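Local coordinates for coat protein (Papaya mosaic virus, PDB 4DOX) that forms the capsid of a flexible filamentous plant virus, its copies probably assembling helically around the genomic RNA, at residues F110-M122 against S157-I169. Residues are numbered along the deposited sequence; the frame is centred on the assembly and turned at random.
Sequences FAPIIWNLRTDKM and SGLTRSPTQEERI. Unlike the reference sequence in segment 157-169: T160 (reference Ile).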
ATOM      1  N   PHE A 110       0.206   2.625  -1.317  1.00 24.34           N
ATOM      2  CA  PHE A 110      -0.769   3.696  -1.385  1.00 24.33           C
ATOM      3  C   PHE A 110      -0.860   4.452  -0.070  1.00 25.06           C
ATOM      4  O   PHE A 110      -1.693   5.328   0.083  1.00 24.90           O
ATOM      5  CB  PHE A 110      -2.147   3.126  -1.712  1.00 24.72           C
ATOM      6  CG  PHE A 110      -2.233   2.500  -3.084  1.00 23.79           C
ATOM      7  CD1 PHE A 110      -2.104   1.119  -3.248  1.00 20.19           C
ATOM      8  CD2 PHE A 110      -2.431   3.304  -4.216  1.00 22.72           C
ATOM      9  CE1 PHE A 110      -2.151   0.538  -4.540  1.00 23.21           C
ATOM     10  CE2 PHE A 110      -2.498   2.722  -5.514  1.00 23.63           C
ATOM     11  CZ  PHE A 110      -2.369   1.334  -5.672  1.00 20.26           C
ATOM     12  N   ALA A 111      -0.003   4.112   0.886  1.00 25.68           N
ATOM     13  CA  ALA A 111      -0.012   4.788   2.187  1.00 27.19           C
ATOM     14  C   ALA A 111      -0.119   6.334   2.057  1.00 28.92           C
ATOM     15  O   ALA A 111      -0.980   6.930   2.723  1.00 30.06           O
ATOM     16  CB  ALA A 111       1.172   4.377   3.069  1.00 26.19           C
ATOM     17  N   PRO A 112       0.710   6.984   1.183  1.00 29.53           N
ATOM     18  CA  PRO A 112       0.654   8.475   1.172  1.00 30.17           C
ATOM     19  C   PRO A 112      -0.694   9.047   0.731  1.00 30.34           C
ATOM     20  O   PRO A 112      -1.096  10.102   1.204  1.00 31.50           O
ATOM     21  CB  PRO A 112       1.776   8.874   0.205  1.00 29.71           C
ATOM     22  CG  PRO A 112       2.684   7.707   0.212  1.00 30.17           C
ATOM     23  CD  PRO A 112       1.807   6.490   0.332  1.00 28.88           C
ATOM     24  N   ILE A 113      -1.410   8.331  -0.129  1.00 29.60           N
ATOM     25  CA  ILE A 113      -2.694   8.812  -0.609  1.00 29.75           C
ATOM     26  C   ILE A 113      -3.741   8.717   0.524  1.00 29.96           C
ATOM     27  O   ILE A 113      -4.540   9.644   0.724  1.00 31.02           O
ATOM     28  CB  ILE A 113      -3.182   7.970  -1.779  1.00 29.66           C
ATOM     29  CG1 ILE A 113      -2.118   7.800  -2.879  1.00 31.34           C
ATOM     30  CG2 ILE A 113      -4.438   8.542  -2.329  1.00 30.61           C
ATOM     31  CD1 ILE A 113      -1.553   9.105  -3.398  1.00 36.86           C
ATOM     32  N   ILE A 114      -3.750   7.601   1.263  1.00 28.29           N
ATOM     33  CA  ILE A 114      -4.772   7.416   2.264  1.00 27.81           C
ATOM     34  C   ILE A 114      -4.431   8.326   3.433  1.00 29.73           C
ATOM     35  O   ILE A 114      -5.336   8.906   4.061  1.00 30.55           O
ATOM     36  CB  ILE A 114      -4.972   5.951   2.700  1.00 26.95           C
ATOM     37  CG1 ILE A 114      -6.320   5.797   3.417  1.00 24.69           C
ATOM     38  CG2 ILE A 114      -3.813   5.469   3.588  1.00 26.71           C
ATOM     39  CD1 ILE A 114      -7.569   6.107   2.554  1.00 20.28           C
ATOM     40  N   TRP A 115      -3.133   8.522   3.678  1.00 29.91           N
ATOM     41  CA  TRP A 115      -2.705   9.562   4.613  1.00 31.28           C
ATOM     42  C   TRP A 115      -3.389  10.900   4.283  1.00 32.69           C
ATOM     43  O   TRP A 115      -4.018  11.501   5.144  1.00 33.08           O
ATOM     44  CB  TRP A 115      -1.202   9.719   4.579  1.00 31.51           C
ATOM     45  CG  TRP A 115      -0.677  10.773   5.504  1.00 34.37           C
ATOM     46  CD1 TRP A 115      -0.357  12.073   5.173  1.00 36.88           C
ATOM     47  CD2 TRP A 115      -0.347  10.625   6.891  1.00 34.73           C
ATOM     48  NE1 TRP A 115       0.130  12.737   6.271  1.00 36.03           N
ATOM     49  CE2 TRP A 115       0.143  11.880   7.341  1.00 36.12           C
ATOM     50  CE3 TRP A 115      -0.431   9.556   7.807  1.00 35.68           C
ATOM     51  CZ2 TRP A 115       0.562  12.101   8.674  1.00 35.81           C
ATOM     52  CZ3 TRP A 115      -0.029   9.772   9.144  1.00 33.72           C
ATOM     53  CH2 TRP A 115       0.475  11.042   9.552  1.00 36.16           C
ATOM     54  N   ASN A 116      -3.309  11.352   3.036  1.00 33.08           N
ATOM     55  CA  ASN A 116      -3.925  12.637   2.710  1.00 34.92           C
ATOM     56  C   ASN A 116      -5.418  12.591   2.860  1.00 35.03           C
ATOM     57  O   ASN A 116      -6.049  13.592   3.169  1.00 36.25           O
ATOM     58  CB  ASN A 116      -3.590  13.075   1.283  1.00 35.43           C
ATOM     59  CG  ASN A 116      -2.292  13.850   1.198  1.00 37.00           C
ATOM     60  OD1 ASN A 116      -1.340  13.605   1.977  1.00 37.43           O
ATOM     61  ND2 ASN A 116      -2.235  14.786   0.249  1.00 36.42           N
ATOM     62  N   LEU A 117      -5.990  11.416   2.644  1.00 34.26           N
ATOM     63  CA  LEU A 117      -7.436  11.293   2.679  1.00 34.66           C
ATOM     64  C   LEU A 117      -8.049  11.262   4.084  1.00 35.40           C
ATOM     65  O   LEU A 117      -9.150  11.777   4.286  1.00 36.69           O
ATOM     66  CB  LEU A 117      -7.878  10.084   1.866  1.00 33.18           C
ATOM     67  CG  LEU A 117      -7.750  10.388   0.380  1.00 33.10           C
ATOM     68  CD1 LEU A 117      -7.822   9.099  -0.397  1.00 32.45           C
ATOM     69  CD2 LEU A 117      -8.852  11.327  -0.016  1.00 33.52           C
ATOM     70  N   ARG A 118      -7.330  10.687   5.048  1.00 34.80           N
ATOM     71  CA  ARG A 118      -7.891  10.448   6.361  1.00 34.83           C
ATOM     72  C   ARG A 118      -7.235  11.262   7.480  1.00 36.20           C
ATOM     73  O   ARG A 118      -7.917  11.584   8.463  1.00 37.78           O
ATOM     74  CB  ARG A 118      -7.821   8.964   6.691  1.00 34.07           C
ATOM     75  CG  ARG A 118      -8.449   8.039   5.635  1.00 33.25           C
ATOM     76  CD  ARG A 118      -9.881   7.777   5.909  1.00 32.97           C
ATOM     77  NE  ARG A 118     -10.110   7.386   7.307  1.00 31.81           N
ATOM     78  CZ  ARG A 118     -10.580   6.202   7.704  1.00 30.14           C
ATOM     79  NH1 ARG A 118     -10.886   5.250   6.811  1.00 25.57           N
ATOM     80  NH2 ARG A 118     -10.747   5.968   9.010  1.00 30.44           N
ATOM     81  N   THR A 119      -5.948  11.588   7.355  1.00 35.83           N
ATOM     82  CA  THR A 119      -5.224  12.307   8.405  1.00 37.59           C
ATOM     83  C   THR A 119      -5.846  13.685   8.766  1.00 40.75           C
ATOM     84  O   THR A 119      -6.213  14.462   7.872  1.00 41.14           O
ATOM     85  CB  THR A 119      -3.774  12.465   8.020  1.00 37.11           C
ATOM     86  OG1 THR A 119      -3.243  11.168   7.775  1.00 34.59           O
ATOM     87  CG2 THR A 119      -2.963  13.162   9.102  1.00 37.56           C
ATOM     88  N   ASP A 120      -5.972  13.942  10.080  1.00 43.03           N
ATOM     89  CA  ASP A 120      -6.711  15.090  10.670  1.00 46.07           C
ATOM     90  C   ASP A 120      -8.187  15.220  10.215  1.00 46.70           C
ATOM     91  O   ASP A 120      -8.807  16.267  10.436  1.00 48.09           O
ATOM     92  CB  ASP A 120      -5.951  16.433  10.498  1.00 47.51           C
ATOM     93  CG  ASP A 120      -4.507  16.378  11.005  1.00 48.34           C
ATOM     94  OD1 ASP A 120      -4.201  15.608  11.938  1.00 46.63           O
ATOM     95  OD2 ASP A 120      -3.670  17.131  10.465  1.00 51.42           O
ATOM     96  N   LYS A 121      -8.735  14.153   9.615  1.00 46.14           N
ATOM     97  CA  LYS A 121     -10.159  14.078   9.231  1.00 46.94           C
ATOM     98  C   LYS A 121     -10.946  12.918   9.849  1.00 46.15           C
ATOM     99  O   LYS A 121     -11.939  13.175  10.519  1.00 47.31           O
ATOM    100  CB  LYS A 121     -10.329  14.067   7.720  1.00 47.09           C
ATOM    101  CG  LYS A 121      -9.993  15.385   7.071  1.00 50.53           C
ATOM    102  CD  LYS A 121      -9.749  15.171   5.580  1.00 54.04           C
ATOM    103  CE  LYS A 121      -8.831  16.269   5.041  1.00 59.99           C
ATOM    104  NZ  LYS A 121      -9.559  17.405   4.389  1.00 64.23           N
ATOM    105  N   MET A 122     -10.544  11.661   9.599  1.00 44.05           N
ATOM    106  CA  MET A 122     -11.147  10.489  10.287  1.00 43.34           C
ATOM    107  C   MET A 122     -10.080   9.446  10.646  1.00 40.87           C
ATOM    108  O   MET A 122      -9.625   8.662   9.789  1.00 39.11           O
ATOM    109  CB  MET A 122     -12.261   9.779   9.477  1.00 43.89           C
ATOM    110  CG  MET A 122     -13.281  10.616   8.670  1.00 51.20           C
ATOM    111  SD  MET A 122     -13.771   9.819   7.030  1.00 61.73           S
ATOM    112  CE  MET A 122     -15.010  10.982   6.363  1.00 61.60           C
ATOM    113  N   SER A 157      -0.035  16.773  -4.770  1.00 40.78           N
ATOM    114  CA  SER A 157       0.713  17.996  -4.338  1.00 42.18           C
ATOM    115  C   SER A 157       1.552  17.750  -3.090  1.00 41.37           C
ATOM    116  O   SER A 157       1.858  18.669  -2.314  1.00 43.09           O
ATOM    117  CB  SER A 157      -0.214  19.199  -4.097  1.00 43.94           C
ATOM    118  OG  SER A 157      -0.965  19.533  -5.247  1.00 45.62           O
ATOM    119  N   GLY A 158       1.925  16.496  -2.900  1.00 39.10           N
ATOM    120  CA  GLY A 158       2.683  16.100  -1.731  1.00 38.73           C
ATOM    121  C   GLY A 158       1.759  15.940  -0.533  1.00 38.92           C
ATOM    122  O   GLY A 158       0.539  16.290  -0.583  1.00 39.14           O
ATOM    123  N   LEU A 159       2.340  15.412   0.542  1.00 37.48           N
ATOM    124  CA  LEU A 159       1.620  15.211   1.784  1.00 36.87           C
ATOM    125  C   LEU A 159       0.960  16.480   2.316  1.00 39.07           C
ATOM    126  O   LEU A 159       1.484  17.583   2.128  1.00 40.48           O
ATOM    127  CB  LEU A 159       2.580  14.666   2.827  1.00 35.94           C
ATOM    128  CG  LEU A 159       3.279  13.372   2.445  1.00 34.42           C
ATOM    129  CD1 LEU A 159       4.183  12.927   3.612  1.00 33.57           C
ATOM    130  CD2 LEU A 159       2.271  12.239   1.985  1.00 28.66           C
ATOM    131  N   THR A 160      -0.181  16.326   2.999  1.00 39.58           N
ATOM    132  CA  THR A 160      -0.889  17.478   3.598  1.00 42.31           C
ATOM    133  C   THR A 160      -0.160  18.001   4.814  1.00 44.37           C
ATOM    134  O   THR A 160      -0.347  19.148   5.210  1.00 46.75           O
ATOM    135  CB  THR A 160      -2.268  17.129   4.063  1.00 40.85           C
ATOM    136  OG1 THR A 160      -2.169  15.930   4.818  1.00 40.08           O
ATOM    137  CG2 THR A 160      -3.158  16.885   2.878  1.00 41.92           C
ATOM    138  N   ARG A 161       0.598  17.103   5.443  1.00 44.47           N
ATOM    139  CA  ARG A 161       1.651  17.424   6.419  1.00 46.05           C
ATOM    140  C   ARG A 161       2.547  16.175   6.526  1.00 45.33           C
ATOM    141  O   ARG A 161       2.180  15.088   6.029  1.00 44.51           O
ATOM    142  CB  ARG A 161       1.090  17.859   7.780  1.00 46.20           C
ATOM    143  CG  ARG A 161       0.351  16.779   8.532  1.00 45.16           C
ATOM    144  CD  ARG A 161      -0.002  17.217   9.957  1.00 46.36           C
ATOM    145  NE  ARG A 161      -0.898  16.286  10.662  1.00 46.25           N
ATOM    146  CZ  ARG A 161      -0.515  15.169  11.293  1.00 44.96           C
ATOM    147  NH1 ARG A 161       0.773  14.791  11.317  1.00 44.19           N
ATOM    148  NH2 ARG A 161      -1.428  14.427  11.910  1.00 43.28           N
ATOM    149  N   SER A 162       3.724  16.335   7.120  1.00 46.38           N
ATOM    150  CA  SER A 162       4.511  15.190   7.553  1.00 45.56           C
ATOM    151  C   SER A 162       3.918  14.576   8.796  1.00 45.11           C
ATOM    152  O   SER A 162       3.172  15.252   9.532  1.00 46.36           O
ATOM    153  CB  SER A 162       5.942  15.620   7.846  1.00 46.74           C
ATOM    154  OG  SER A 162       6.697  15.341   6.682  1.00 48.52           O
ATOM    155  N   PRO A 163       4.246  13.299   9.060  1.00 43.77           N
ATOM    156  CA  PRO A 163       3.912  12.789  10.390  1.00 44.21           C
ATOM    157  C   PRO A 163       4.701  13.544  11.461  1.00 46.78           C
ATOM    158  O   PRO A 163       5.751  14.078  11.161  1.00 47.47           O
ATOM    159  CB  PRO A 163       4.322  11.317  10.336  1.00 42.23           C
ATOM    160  CG  PRO A 163       4.664  11.026   8.982  1.00 40.86           C
ATOM    161  CD  PRO A 163       4.617  12.234   8.124  1.00 41.51           C
ATOM    162  N   THR A 164       4.184  13.616  12.691  1.00 49.23           N
ATOM    163  CA  THR A 164       4.965  14.131  13.829  1.00 51.64           C
ATOM    164  C   THR A 164       5.870  13.024  14.328  1.00 52.33           C
ATOM    165  O   THR A 164       5.565  11.847  14.140  1.00 50.78           O
ATOM    166  CB  THR A 164       4.064  14.598  14.964  1.00 52.82           C
ATOM    167  OG1 THR A 164       3.356  13.480  15.497  1.00 52.65           O
ATOM    168  CG2 THR A 164       3.045  15.613  14.448  1.00 52.29           C
ATOM    169  N   GLN A 165       6.988  13.393  14.944  1.00 55.54           N
ATOM    170  CA  GLN A 165       7.907  12.419  15.570  1.00 56.96           C
ATOM    171  C   GLN A 165       7.136  11.508  16.561  1.00 56.71           C
ATOM    172  O   GLN A 165       7.404  10.308  16.621  1.00 56.68           O
ATOM    173  CB  GLN A 165       9.103  13.147  16.234  1.00 59.76           C
ATOM    174  CG  GLN A 165      10.254  12.269  16.786  1.00 63.17           C
ATOM    175  CD  GLN A 165      11.000  11.417  15.730  1.00 65.77           C
ATOM    176  OE1 GLN A 165      10.924  11.652  14.516  1.00 65.80           O
ATOM    177  NE2 GLN A 165      11.726  10.411  16.207  1.00 67.84           N
ATOM    178  N   GLU A 166       6.166  12.064  17.295  1.00 56.84           N
ATOM    179  CA  GLU A 166       5.314  11.262  18.166  1.00 56.76           C
ATOM    180  C   GLU A 166       4.564  10.172  17.388  1.00 54.16           C
ATOM    181  O   GLU A 166       4.529   9.013  17.797  1.00 53.77           O
ATOM    182  CB  GLU A 166       4.332  12.119  18.969  1.00 58.07           C
ATOM    183  CG  GLU A 166       3.517  11.280  19.928  1.00 60.62           C
ATOM    184  CD  GLU A 166       2.371  12.021  20.588  1.00 65.83           C
ATOM    185  OE1 GLU A 166       2.130  13.186  20.207  1.00 69.10           O
ATOM    186  OE2 GLU A 166       1.711  11.436  21.491  1.00 65.83           O
ATOM    187  N   GLU A 167       3.958  10.548  16.269  1.00 52.72           N
ATOM    188  CA  GLU A 167       3.346   9.572  15.364  1.00 49.92           C
ATOM    189  C   GLU A 167       4.340   8.519  14.880  1.00 49.56           C
ATOM    190  O   GLU A 167       4.028   7.326  14.957  1.00 48.61           O
ATOM    191  CB  GLU A 167       2.614  10.250  14.206  1.00 47.91           C
ATOM    192  CG  GLU A 167       1.318  10.910  14.648  1.00 47.17           C
ATOM    193  CD  GLU A 167       0.800  11.944  13.662  1.00 46.34           C
ATOM    194  OE1 GLU A 167       1.584  12.451  12.831  1.00 46.44           O
ATOM    195  OE2 GLU A 167      -0.392  12.279  13.727  1.00 44.99           O
ATOM    196  N   ARG A 168       5.525   8.934  14.410  1.00 50.55           N
ATOM    197  CA  ARG A 168       6.540   7.971  13.911  1.00 51.26           C
ATOM    198  C   ARG A 168       6.886   6.985  15.014  1.00 53.33           C
ATOM    199  O   ARG A 168       6.849   5.778  14.798  1.00 52.76           O
ATOM    200  CB  ARG A 168       7.817   8.647  13.353  1.00 51.50           C
ATOM    201  CG  ARG A 168       7.589   9.423  12.024  1.00 51.68           C
ATOM    202  CD  ARG A 168       8.862   9.826  11.223  1.00 51.08           C
ATOM    203  NE  ARG A 168       9.296  11.151  11.644  1.00 54.40           N
ATOM    204  CZ  ARG A 168       9.025  12.294  11.024  1.00 54.63           C
ATOM    205  NH1 ARG A 168       8.340  12.313   9.880  1.00 52.91           N
ATOM    206  NH2 ARG A 168       9.470  13.430  11.551  1.00 55.64           N
ATOM    207  N   ILE A 169       7.166   7.514  16.206  1.00 56.47           N
ATOM    208  CA  ILE A 169       7.548   6.700  17.352  1.00 59.07           C
ATOM    209  C   ILE A 169       6.421   5.784  17.753  1.00 59.11           C
ATOM    210  O   ILE A 169       6.659   4.610  18.031  1.00 60.22           O
ATOM    211  CB  ILE A 169       8.054   7.565  18.559  1.00 61.71           C
ATOM    212  CG1 ILE A 169       9.555   7.762  18.430  1.00 63.01           C
ATOM    213  CG2 ILE A 169       7.757   6.919  19.942  1.00 62.90           C
ATOM    214  CD1 ILE A 169      10.036   9.102  18.945  1.00 67.85           C
TER
HETATM  215  O   HOH W   1      -5.286  15.051   5.305  1.00 18.69           O
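A salt-bridge network of D120, R161 and E167 joins the turn after helix 111-118 to the capping box that starts helix 165-172 in this all-helical coat protein. R161 grips D120 side-on, NE meeting OD2 at 2.9 Å and NH2 meeting OD1 at 3.0 Å, both on the syn side of a carboxylate turned 25° from the guanidinium plane. Its NH1 and NH2 take E167 end-on, one oxygen each, through the syn lone pairs. E167 OE1 also accepts from T164 N, while T164 OG1 accepts from E167 N at 3.1 Å and closes the box. T119 CG2 and W115 CZ2 lie over one guanidinium face. W115, its CG anti to the backbone N (chi1 180°), reaches across to loop 157-164, where NE1 donates to R161 O at 3.1 Å, the oxygen lying somewhat out of the ring plane, and CH2 packs on P163 CB at 3.9 Å. The next residue, N116, holds the loop backbone with both ends of its amide: ND2 donates to G158 O (3.3 Å), and OD1 accepts from T160 N (3.1 Å), which sits above the carbonyl plane. Gripped by two carboxylates, the guanidinium is fixed in rotation, and its charge probably offsets the repulsion between D120 and E167.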